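Local coordinates for fosfomycin resistance protein FosX (PDB 1R9C), which catalyses the hydration of the antibiotic fosfomycin as a manganese-dependent homodimer of the vicinal oxygen chelate (glyoxalase) superfamily, and so confers fosfomycin resistance, at residues S6-I11 with N68-K73; E23-A28 with F117-G122; E44-I49 with W53-Q58; S106-F109 with H115-E118. All blocks are in the same frame, centred on the assembly; numbering follows the deposited sequence.

All four contacts are largely buried, yet their chemistry differs with their place. Interactions 3 and 4 are antiparallel hairpins, one in each sheet of the subunit, held by backbone hydrogen bonds; their centres lie about 18 Å apart, on opposite sides of the chain's centre, without touching. Interactions 1 and 2 lie near that centre and are purely apolar across their segments: interaction 1 joins the two sheets, interaction 2 sets helix 15-26 against the strand that interaction 4 also uses. Interactions 2 and 4 share Phe117 and Glu118, and with interaction 1 they meet one manganese ion. Interaction 3 carries Glu44, the inferred proton acceptor.

Interaction 1: residues S6-I11 with N68-K73; sequences SHMTFI and NHIAFK. With MN (manganese (II) ion), chain D; MN (manganese (II) ion), chain C.
Met8 reaches from strand 5-12 across the middle of the subunit to Ile70 and Phe72 of strand 69-73. Its CB leaves the backbone toward the other strand, and chi1 of 60° sets CG between the backbone N and the carbonyl carbon. From there an extended chi2 carries SD to 3.9 Å from CZ of Phe72, a Met-aromatic contact that approaches the ring obliquely, with the sulfur 5.2 Å from the ring centroid. The bend at chi3 (69°) then turns the methyl aside, and Met8 CE comes to rest 3.8 Å from CG2 of Ile70, the two side chains passing in opposite senses. Phe10, two residues on, adds a looser touch: its CZ lies 4.5 Å from CG1 of Ile70, which sits at the edge of the ring near its plane.

The histidines just before Met8 and Ile70 lie on the opposite faces of their strands. His7 NE2 binds one manganese ion at 2.1 Å, while its ND1 donates to OG of Ser6; His69 NE2 binds the other ion, also at 2.1 Å. Each site is shared between subunits, since His7 of one chain joins His69 and Glu118 of the other. A water on the ion of His7 is also hydrogen-bonded to Thr9 OG1, a second-shell link from the same strand.

With only a thioether, aliphatic carbons and ring carbons meeting between the strands, the two sheets are joined here by hydrophobic burial and van der Waals contact, and the polar, metal-binding chemistry is kept on the faces turned away from this core.

Interaction 2: residues E23-A28 with F117-G122; sequences EGVFDA and FELHTG. With MN (manganese (II) ion), chain C.
Helix 15-26 ends against the sheet strand 116-120, in the helix-on-sheet core of the vicinal oxygen chelate fold, and Phe26 from its last turn makes most of the contact. The Phe26 ring presents its edge to the face of Phe117 in a T-shaped pair, with centroids 5.8 Å apart and planes at 66°. Its leading atom, Phe26 CZ, lies 4.0 Å from CD2 of Phe117. Chi1 of -50° sets Phe26 CG beside the backbone N and anti to the carbonyl carbon, and the neighbouring ring atom, Phe26 CE2, is 3.7 Å from CD2 of Leu119. The second leucine methyl, Leu119 CD1, meets CG1 of Val25 at 4.2 Å, and the same valine methyl also sits over the centre of one face of the Phe26 ring.

Phe72 and Phe109 extend the apolar cluster within the subunit, and Ile2 of the second subunit packs on both Phe26 and Leu119. Between Phe117 and Leu119, Glu118 points away from the helix toward the metal. One strand thus faces the apolar core with Phe117 and Leu119 and the manganese with Glu118, a two-faced strand of the glyoxalase (vicinal oxygen chelate) fold.

Interaction 3: residues E44-I49 with W53-Q58; sequences EKFFLI and WVAIMQ
Phe47, Ile56, Val54 and Ile49 form the apolar centre of this antiparallel beta hairpin, on the face of the sheet covered by helix 15-26. Phe47 CE1 lies 3.6 Å from CD1 of Ile56, which meets the ring at its edge, near the plane; chi1 of 61° sets Ile56 CG1 between its backbone N and carbonyl carbon, close to the same edge. Farther along, Ile49 CD1 rests 3.8 Å from CG2 of Val54.

On the other face, Trp53 NE1 sits over one face of the Phe46 ring, 3.5 Å from Phe46 CG, in a T-shaped pair: the indole is edge-on to the phenyl, with planes at 78°. Ala55 CB sits obliquely beside that ring, 3.7 Å from Phe46 CD2. Trp53 also meets the metal-binding ring of His7.

Four backbone bonds zip the strands, two between Lys45 and Ile56 and two between Phe47 and Val54, the shortest being Phe47 N to Val54 O at 2.7 Å. At the polar end, Lys45 NZ turns to a salt bridge with Glu30, and Glu44, the inferred proton acceptor, stands opposite Met57 as a non-hydrogen-bonded backbone pair. There Glu44 CB packs 4.0 Å from CG of Met57.

Interaction 4: residues S106-F109 with H115-E118; sequences SIYF and HMFE. With MN (manganese (II) ion), chain C.
Tyr108 lies alongside Glu118, with the CG methylene of the glutamate over one face of the phenol ring. This CH-pi contact places Glu118 CG 4.0 Å from the ring centroid and offset toward the rim. With CG anti to the backbone N (chi1 174°) and an extended chain, the carboxylate runs on along the tyrosine, its plane inclined 34° to the ring. OE1 is spent on the manganese at 1.9 Å. OE2 accepts a short hydrogen bond of 2.5 Å from Ser106 OG, which comes in on the anti lone pair, away from the other oxygen. The two oxygens thus have separate anchors, one metal and one hydroxyl, which fix the rotation of the group. Ser106 is the second-shell residue, and His120 ND1 in turn is hydrogen-bonded to its OG.

Across the strands, Phe109 N donates to Phe117 O at 3.0 Å and Phe117 N to Phe109 O at 2.9 Å, a hydrogen-bonded antiparallel pair. On the core side CB of Phe117 covers one face of the Phe109 ring, 3.6 Å from CZ of that phenylalanine, while the two rings are slid apart and barely overlap. Phe109 CG takes the position between backbone N and carbonyl carbon (chi1 72°), turning its ring under Phe117. Met116 SD approaches the Tyr108 ring obliquely, a Met-aromatic contact.

His69 of the same chain and His7 of the second subunit complete the protein ligands of this manganese, the His-His-Glu site at the dimer interface that is characteristic of fosfomycin resistance proteins in the vicinal oxygen chelate superfamily.

Interaction 1: residues S6-I11 with N68-K73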
# COMPACT_ATOMS: atom_id res chain seq x y z
N SER A 6 -3.45 -7.61 3.77
CA SER A 6 -3.60 -8.70 2.81
C SER A 6 -2.57 -8.52 1.70
O SER A 6 -1.68 -9.38 1.51
CB SER A 6 -5.03 -8.73 2.24
OG SER A 6 -5.15 -9.67 1.17
N HIS A 7 -2.69 -7.43 0.95
CA HIS A 7 -1.79 -7.18 -0.17
C HIS A 7 -1.75 -5.69 -0.53
O HIS A 7 -2.60 -4.92 -0.06
CB HIS A 7 -2.17 -8.04 -1.41
CG HIS A 7 -3.57 -7.84 -1.94
ND1 HIS A 7 -4.65 -8.55 -1.47
CD2 HIS A 7 -4.05 -7.09 -2.97
CE1 HIS A 7 -5.73 -8.22 -2.15
NE2 HIS A 7 -5.40 -7.35 -3.09
N MET A 8 -0.73 -5.28 -1.28
CA MET A 8 -0.75 -4.01 -1.96
C MET A 8 -0.63 -4.25 -3.47
O MET A 8 0.13 -5.12 -3.91
CB MET A 8 0.37 -3.09 -1.44
CG MET A 8 1.76 -3.70 -1.65
SD MET A 8 3.12 -2.71 -0.93
CE MET A 8 2.79 -2.95 0.83
N THR A 9 -1.41 -3.51 -4.25
CA THR A 9 -1.46 -3.72 -5.69
C THR A 9 -1.08 -2.46 -6.42
O THR A 9 -1.67 -1.40 -6.17
CB THR A 9 -2.88 -4.18 -6.11
OG1 THR A 9 -3.06 -5.53 -5.69
CG2 THR A 9 -2.99 -4.27 -7.63
N PHE A 10 -0.12 -2.59 -7.33
CA PHE A 10 0.31 -1.50 -8.22
C PHE A 10 0.08 -1.82 -9.70
O PHE A 10 0.41 -2.91 -10.15
CB PHE A 10 1.82 -1.23 -8.01
CG PHE A 10 2.17 -1.01 -6.55
CD1 PHE A 10 2.80 -2.00 -5.81
CD2 PHE A 10 1.77 0.16 -5.91
CE1 PHE A 10 3.10 -1.82 -4.45
CE2 PHE A 10 2.06 0.35 -4.56
CZ PHE A 10 2.70 -0.64 -3.83
N ILE A 11 -0.44 -0.83 -10.43
CA ILE A 11 -0.61 -0.92 -11.88
C ILE A 11 0.63 -0.24 -12.50
O ILE A 11 1.05 0.82 -12.04
CB ILE A 11 -1.87 -0.17 -12.27
CG1 ILE A 11 -3.02 -0.54 -11.31
CG2 ILE A 11 -2.15 -0.28 -13.83
CD1 ILE A 11 -4.02 -1.52 -11.83
N ASN A 68 1.66 10.58 -1.52
CA ASN A 68 1.17 9.28 -1.06
C ASN A 68 2.31 8.31 -1.24
O ASN A 68 2.99 8.32 -2.27
CB ASN A 68 -0.06 8.84 -1.89
CG ASN A 68 -1.23 9.75 -1.68
OD1 ASN A 68 -1.90 9.65 -0.66
ND2 ASN A 68 -1.44 10.69 -2.60
N HIS A 69 2.57 7.47 -0.23
CA HIS A 69 3.74 6.63 -0.30
C HIS A 69 3.58 5.40 0.62
O HIS A 69 2.77 5.41 1.56
CB HIS A 69 5.07 7.42 -0.05
CG HIS A 69 5.28 7.93 1.36
ND1 HIS A 69 4.96 9.21 1.74
CD2 HIS A 69 5.86 7.35 2.45
CE1 HIS A 69 5.29 9.39 3.01
NE2 HIS A 69 5.84 8.28 3.47
N ILE A 70 4.31 4.35 0.28
CA ILE A 70 4.38 3.15 1.12
C ILE A 70 5.82 3.02 1.58
O ILE A 70 6.75 3.08 0.75
CB ILE A 70 3.96 1.88 0.31
CG1 ILE A 70 2.50 1.95 -0.18
CG2 ILE A 70 4.20 0.60 1.11
CD1 ILE A 70 1.45 2.17 0.92
N ALA A 71 6.01 2.77 2.87
CA ALA A 71 7.34 2.76 3.48
C ALA A 71 7.66 1.40 4.07
O ALA A 71 6.85 0.83 4.81
CB ALA A 71 7.48 3.88 4.57
N PHE A 72 8.83 0.88 3.71
CA PHE A 72 9.37 -0.36 4.26
C PHE A 72 10.46 -0.10 5.29
O PHE A 72 11.18 0.89 5.23
CB PHE A 72 9.90 -1.24 3.12
CG PHE A 72 8.81 -1.75 2.21
CD1 PHE A 72 8.39 -1.00 1.12
CD2 PHE A 72 8.17 -2.95 2.49
CE1 PHE A 72 7.34 -1.48 0.30
CE2 PHE A 72 7.13 -3.44 1.65
CZ PHE A 72 6.73 -2.68 0.57
N LYS A 73 10.60 -1.01 6.24
CA LYS A 73 11.57 -0.82 7.33
C LYS A 73 12.93 -1.45 7.00
O LYS A 73 13.00 -2.60 6.56
CB LYS A 73 11.03 -1.46 8.63
CG LYS A 73 11.96 -1.39 9.86
CD LYS A 73 12.16 0.07 10.39
CE LYS A 73 12.98 0.10 11.70
NZ LYS A 73 14.36 -0.55 11.56
MN MN D . -6.75 -6.68 -4.51
MN MN C . 6.89 8.28 5.25
O HOH W 1 -5.25 -7.20 -6.20
O HOH W 2 5.33 9.55 6.18
O HOH W 3 -7.93 -8.74 -4.46
O HOH W 4 -8.28 -6.59 -6.46

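Interaction 2: residues E23-A28 with F117-G122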
# COMPACT_ATOMS: atom_id res chain seq x y z
N GLU A 23 12.66 -6.77 -7.28
CA GLU A 23 13.72 -7.71 -6.96
C GLU A 23 15.00 -6.97 -6.53
O GLU A 23 15.66 -7.36 -5.56
CB GLU A 23 14.02 -8.63 -8.15
CG GLU A 23 12.91 -9.65 -8.39
CD GLU A 23 13.14 -10.48 -9.65
OE1 GLU A 23 14.10 -10.18 -10.40
OE2 GLU A 23 12.36 -11.42 -9.89
N GLY A 24 15.30 -5.87 -7.23
CA GLY A 24 16.54 -5.15 -7.05
C GLY A 24 16.54 -4.39 -5.73
O GLY A 24 17.55 -4.40 -5.02
N VAL A 25 15.42 -3.73 -5.42
CA VAL A 25 15.36 -2.89 -4.21
C VAL A 25 14.97 -3.72 -2.99
O VAL A 25 15.63 -3.61 -1.95
CB VAL A 25 14.44 -1.65 -4.34
CG1 VAL A 25 14.48 -0.81 -3.09
CG2 VAL A 25 14.86 -0.78 -5.48
N PHE A 26 13.94 -4.56 -3.10
CA PHE A 26 13.40 -5.21 -1.91
C PHE A 26 13.75 -6.68 -1.76
O PHE A 26 13.34 -7.29 -0.79
CB PHE A 26 11.87 -5.05 -1.81
CG PHE A 26 11.37 -3.63 -1.96
CD1 PHE A 26 10.78 -3.23 -3.16
CD2 PHE A 26 11.37 -2.73 -0.90
CE1 PHE A 26 10.26 -1.92 -3.29
CE2 PHE A 26 10.87 -1.43 -1.06
CZ PHE A 26 10.30 -1.03 -2.25
N ASP A 27 14.50 -7.25 -2.71
CA ASP A 27 14.67 -8.69 -2.81
C ASP A 27 13.32 -9.41 -2.87
O ASP A 27 13.15 -10.48 -2.31
CB ASP A 27 15.56 -9.23 -1.67
CG ASP A 27 16.45 -10.37 -2.12
OD1 ASP A 27 16.52 -10.68 -3.35
OD2 ASP A 27 17.13 -11.03 -1.29
N ALA A 28 12.35 -8.80 -3.54
CA ALA A 28 11.07 -9.46 -3.74
C ALA A 28 11.28 -10.80 -4.45
O ALA A 28 12.13 -10.90 -5.32
CB ALA A 28 10.16 -8.59 -4.58
N PHE A 117 7.97 5.28 -3.04
CA PHE A 117 8.27 4.31 -1.98
C PHE A 117 9.25 4.95 -1.04
O PHE A 117 9.91 5.92 -1.43
CB PHE A 117 8.90 3.06 -2.58
CG PHE A 117 7.94 2.23 -3.38
CD1 PHE A 117 7.87 2.39 -4.77
CD2 PHE A 117 7.09 1.34 -2.75
CE1 PHE A 117 6.93 1.65 -5.52
CE2 PHE A 117 6.16 0.57 -3.49
CZ PHE A 117 6.10 0.73 -4.87
N GLU A 118 9.35 4.42 0.18
CA GLU A 118 10.24 4.97 1.19
C GLU A 118 10.91 3.76 1.85
O GLU A 118 10.27 2.74 2.04
CB GLU A 118 9.44 5.76 2.24
CG GLU A 118 10.31 6.25 3.41
CD GLU A 118 9.56 7.06 4.47
OE1 GLU A 118 8.30 7.32 4.35
OE2 GLU A 118 10.29 7.49 5.42
N LEU A 119 12.21 3.88 2.14
CA LEU A 119 12.92 2.96 3.03
C LEU A 119 13.26 3.80 4.25
O LEU A 119 13.94 4.83 4.12
CB LEU A 119 14.20 2.44 2.36
CG LEU A 119 13.91 1.79 1.00
CD1 LEU A 119 15.20 1.59 0.25
CD2 LEU A 119 13.18 0.43 1.19
N HIS A 120 12.77 3.39 5.42
CA HIS A 120 12.84 4.19 6.64
C HIS A 120 13.54 3.35 7.74
O HIS A 120 13.19 2.22 7.92
CB HIS A 120 11.41 4.57 7.08
CG HIS A 120 11.36 5.39 8.32
ND1 HIS A 120 12.12 6.53 8.49
CD2 HIS A 120 10.66 5.23 9.47
CE1 HIS A 120 11.89 7.04 9.69
NE2 HIS A 120 11.01 6.27 10.31
N THR A 121 14.52 3.93 8.45
CA THR A 121 15.30 3.23 9.49
C THR A 121 14.72 3.35 10.91
O THR A 121 15.18 2.68 11.85
CB THR A 121 16.79 3.69 9.49
OG1 THR A 121 16.89 4.99 10.08
CG2 THR A 121 17.31 3.89 8.03
N GLY A 122 13.71 4.18 11.07
CA GLY A 122 13.21 4.53 12.38
C GLY A 122 11.90 3.85 12.71
O GLY A 122 11.39 3.08 11.91
MN MN C . 6.89 8.28 5.25
O HOH W 2 5.33 9.55 6.18

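Interaction 3: residues E44-I49 with W53-Q58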
# COMPACT_ATOMS: atom_id res chain seq x y z
N GLU A 44 -0.53 -10.18 -14.85
CA GLU A 44 -0.27 -9.83 -13.46
C GLU A 44 0.83 -10.74 -12.90
O GLU A 44 1.06 -11.84 -13.43
CB GLU A 44 -1.56 -9.91 -12.62
CG GLU A 44 -2.06 -11.31 -12.35
CD GLU A 44 -3.48 -11.34 -11.77
OE1 GLU A 44 -3.84 -10.44 -10.97
OE2 GLU A 44 -4.22 -12.28 -12.11
N LYS A 45 1.52 -10.26 -11.87
CA LYS A 45 2.45 -11.07 -11.11
C LYS A 45 2.25 -10.80 -9.64
O LYS A 45 1.87 -9.69 -9.26
CB LYS A 45 3.89 -10.66 -11.44
CG LYS A 45 4.37 -11.04 -12.85
CD LYS A 45 5.80 -10.66 -12.99
CE LYS A 45 6.45 -11.25 -14.21
NZ LYS A 45 7.94 -11.21 -13.97
N PHE A 46 2.52 -11.82 -8.81
CA PHE A 46 2.50 -11.69 -7.36
C PHE A 46 3.93 -11.89 -6.83
O PHE A 46 4.68 -12.79 -7.32
CB PHE A 46 1.64 -12.77 -6.71
CG PHE A 46 0.18 -12.73 -7.08
CD1 PHE A 46 -0.60 -13.87 -6.92
CD2 PHE A 46 -0.43 -11.56 -7.55
CE1 PHE A 46 -1.96 -13.87 -7.22
CE2 PHE A 46 -1.78 -11.55 -7.88
CZ PHE A 46 -2.56 -12.70 -7.70
N PHE A 47 4.30 -11.07 -5.84
CA PHE A 47 5.59 -11.18 -5.20
C PHE A 47 5.43 -11.23 -3.70
O PHE A 47 4.44 -10.72 -3.14
CB PHE A 47 6.46 -9.96 -5.52
CG PHE A 47 6.87 -9.85 -6.96
CD1 PHE A 47 6.03 -9.23 -7.90
CD2 PHE A 47 8.11 -10.30 -7.37
CE1 PHE A 47 6.41 -9.10 -9.22
CE2 PHE A 47 8.50 -10.18 -8.73
CZ PHE A 47 7.65 -9.58 -9.64
N LEU A 48 6.44 -11.83 -3.05
CA LEU A 48 6.57 -11.71 -1.61
C LEU A 48 7.84 -10.92 -1.26
O LEU A 48 8.94 -11.14 -1.83
CB LEU A 48 6.61 -13.09 -0.93
CG LEU A 48 5.33 -13.90 -0.70
CD1 LEU A 48 5.63 -15.33 -0.19
CD2 LEU A 48 4.46 -13.17 0.33
N ILE A 49 7.66 -9.98 -0.33
CA ILE A 49 8.77 -9.31 0.33
C ILE A 49 8.64 -9.74 1.78
O ILE A 49 7.83 -9.20 2.50
CB ILE A 49 8.65 -7.78 0.19
CG1 ILE A 49 8.76 -7.36 -1.29
CG2 ILE A 49 9.82 -7.10 0.98
CD1 ILE A 49 8.26 -6.00 -1.62
N TRP A 53 2.60 -9.51 0.59
CA TRP A 53 2.13 -9.79 -0.76
C TRP A 53 2.01 -8.49 -1.54
O TRP A 53 1.24 -7.60 -1.14
CB TRP A 53 0.77 -10.45 -0.62
CG TRP A 53 0.03 -10.89 -1.85
CD1 TRP A 53 0.46 -10.91 -3.15
CD2 TRP A 53 -1.30 -11.40 -1.86
NE1 TRP A 53 -0.54 -11.38 -3.96
CE2 TRP A 53 -1.63 -11.71 -3.20
CE3 TRP A 53 -2.26 -11.63 -0.86
CZ2 TRP A 53 -2.87 -12.24 -3.56
CZ3 TRP A 53 -3.49 -12.18 -1.22
CH2 TRP A 53 -3.78 -12.47 -2.56
N VAL A 54 2.78 -8.39 -2.62
CA VAL A 54 2.66 -7.31 -3.57
C VAL A 54 2.16 -7.89 -4.87
O VAL A 54 2.71 -8.88 -5.37
CB VAL A 54 4.05 -6.66 -3.87
CG1 VAL A 54 3.91 -5.57 -4.96
CG2 VAL A 54 4.64 -6.14 -2.60
N ALA A 55 1.13 -7.28 -5.43
CA ALA A 55 0.62 -7.68 -6.75
C ALA A 55 0.88 -6.54 -7.73
O ALA A 55 0.66 -5.38 -7.40
CB ALA A 55 -0.88 -7.98 -6.69
N ILE A 56 1.35 -6.88 -8.93
CA ILE A 56 1.43 -5.91 -10.00
C ILE A 56 0.62 -6.37 -11.20
O ILE A 56 0.57 -7.57 -11.50
CB ILE A 56 2.91 -5.57 -10.38
CG1 ILE A 56 3.70 -6.80 -10.87
CG2 ILE A 56 3.62 -4.90 -9.17
CD1 ILE A 56 5.10 -6.47 -11.32
N MET A 57 -0.00 -5.39 -11.86
CA MET A 57 -0.77 -5.66 -13.08
C MET A 57 -0.39 -4.63 -14.13
O MET A 57 -0.15 -3.49 -13.81
CB MET A 57 -2.28 -5.65 -12.82
CG MET A 57 -2.74 -6.23 -11.46
SD MET A 57 -4.53 -5.93 -11.12
CE MET A 57 -5.19 -5.83 -12.90
N GLN A 58 -0.30 -5.06 -15.39
CA GLN A 58 0.05 -4.14 -16.46
C GLN A 58 -1.13 -3.23 -16.76
O GLN A 58 -2.27 -3.70 -16.90
CB GLN A 58 0.52 -4.88 -17.74
CG GLN A 58 1.18 -3.95 -18.77
CD GLN A 58 1.47 -4.61 -20.12
OE1 GLN A 58 1.43 -5.83 -20.25
NE2 GLN A 58 1.74 -3.80 -21.12

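Interaction 4: residues S106-F109 with H115-E118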
# COMPACT_ATOMS: atom_id res chain seq x y z
N SER A 106 15.44 8.35 6.00
CA SER A 106 14.70 7.73 4.93
C SER A 106 15.35 7.97 3.60
O SER A 106 16.05 8.98 3.40
CB SER A 106 13.28 8.27 4.88
OG SER A 106 12.66 8.05 6.12
N ILE A 107 15.11 7.01 2.71
CA ILE A 107 15.35 7.16 1.28
C ILE A 107 13.94 7.16 0.63
O ILE A 107 13.15 6.24 0.88
CB ILE A 107 16.17 5.95 0.75
CG1 ILE A 107 17.51 5.84 1.45
CG2 ILE A 107 16.33 6.00 -0.79
CD1 ILE A 107 18.01 4.39 1.57
N TYR A 108 13.64 8.17 -0.18
CA TYR A 108 12.37 8.15 -0.94
C TYR A 108 12.74 8.08 -2.40
O TYR A 108 13.61 8.82 -2.84
CB TYR A 108 11.56 9.43 -0.75
CG TYR A 108 11.11 9.71 0.66
CD1 TYR A 108 11.97 10.36 1.54
CD2 TYR A 108 9.83 9.38 1.10
CE1 TYR A 108 11.59 10.63 2.83
CE2 TYR A 108 9.43 9.69 2.43
CZ TYR A 108 10.34 10.29 3.27
OH TYR A 108 10.01 10.63 4.57
N PHE A 109 12.09 7.19 -3.13
CA PHE A 109 12.38 6.97 -4.54
C PHE A 109 11.05 6.66 -5.26
O PHE A 109 10.03 6.46 -4.62
CB PHE A 109 13.44 5.86 -4.71
CG PHE A 109 12.94 4.47 -4.41
CD1 PHE A 109 12.41 3.66 -5.41
CD2 PHE A 109 13.01 3.95 -3.11
CE1 PHE A 109 11.93 2.39 -5.11
CE2 PHE A 109 12.55 2.68 -2.81
CZ PHE A 109 12.03 1.88 -3.82
N HIS A 115 4.79 5.91 -8.72
CA HIS A 115 4.59 5.50 -7.33
C HIS A 115 5.80 5.89 -6.48
O HIS A 115 6.93 5.60 -6.86
CB HIS A 115 4.43 3.98 -7.21
CG HIS A 115 3.35 3.41 -8.09
ND1 HIS A 115 3.62 2.55 -9.13
CD2 HIS A 115 2.00 3.50 -8.02
CE1 HIS A 115 2.49 2.17 -9.70
NE2 HIS A 115 1.49 2.75 -9.06
N MET A 116 5.54 6.49 -5.32
CA MET A 116 6.62 6.79 -4.36
C MET A 116 6.73 5.67 -3.31
O MET A 116 5.72 5.20 -2.74
CB MET A 116 6.41 8.15 -3.67
CG MET A 116 7.60 8.67 -2.82
SD MET A 116 7.14 10.06 -1.74
CE MET A 116 7.26 11.26 -2.90
N PHE A 117 7.97 5.28 -3.04
CA PHE A 117 8.27 4.31 -1.98
C PHE A 117 9.25 4.95 -1.04
O PHE A 117 9.91 5.92 -1.43
CB PHE A 117 8.90 3.06 -2.58
CG PHE A 117 7.94 2.23 -3.38
CD1 PHE A 117 7.87 2.39 -4.77
CD2 PHE A 117 7.09 1.34 -2.75
CE1 PHE A 117 6.93 1.65 -5.52
CE2 PHE A 117 6.16 0.57 -3.49
CZ PHE A 117 6.10 0.73 -4.87
N GLU A 118 9.35 4.42 0.18
CA GLU A 118 10.24 4.97 1.19
C GLU A 118 10.91 3.76 1.85
O GLU A 118 10.27 2.74 2.04
CB GLU A 118 9.44 5.76 2.24
CG GLU A 118 10.31 6.25 3.41
CD GLU A 118 9.56 7.06 4.47
OE1 GLU A 118 8.30 7.32 4.35
OE2 GLU A 118 10.29 7.49 5.42
MN MN C . 6.89 8.28 5.25
O HOH W 2 5.33 9.55 6.18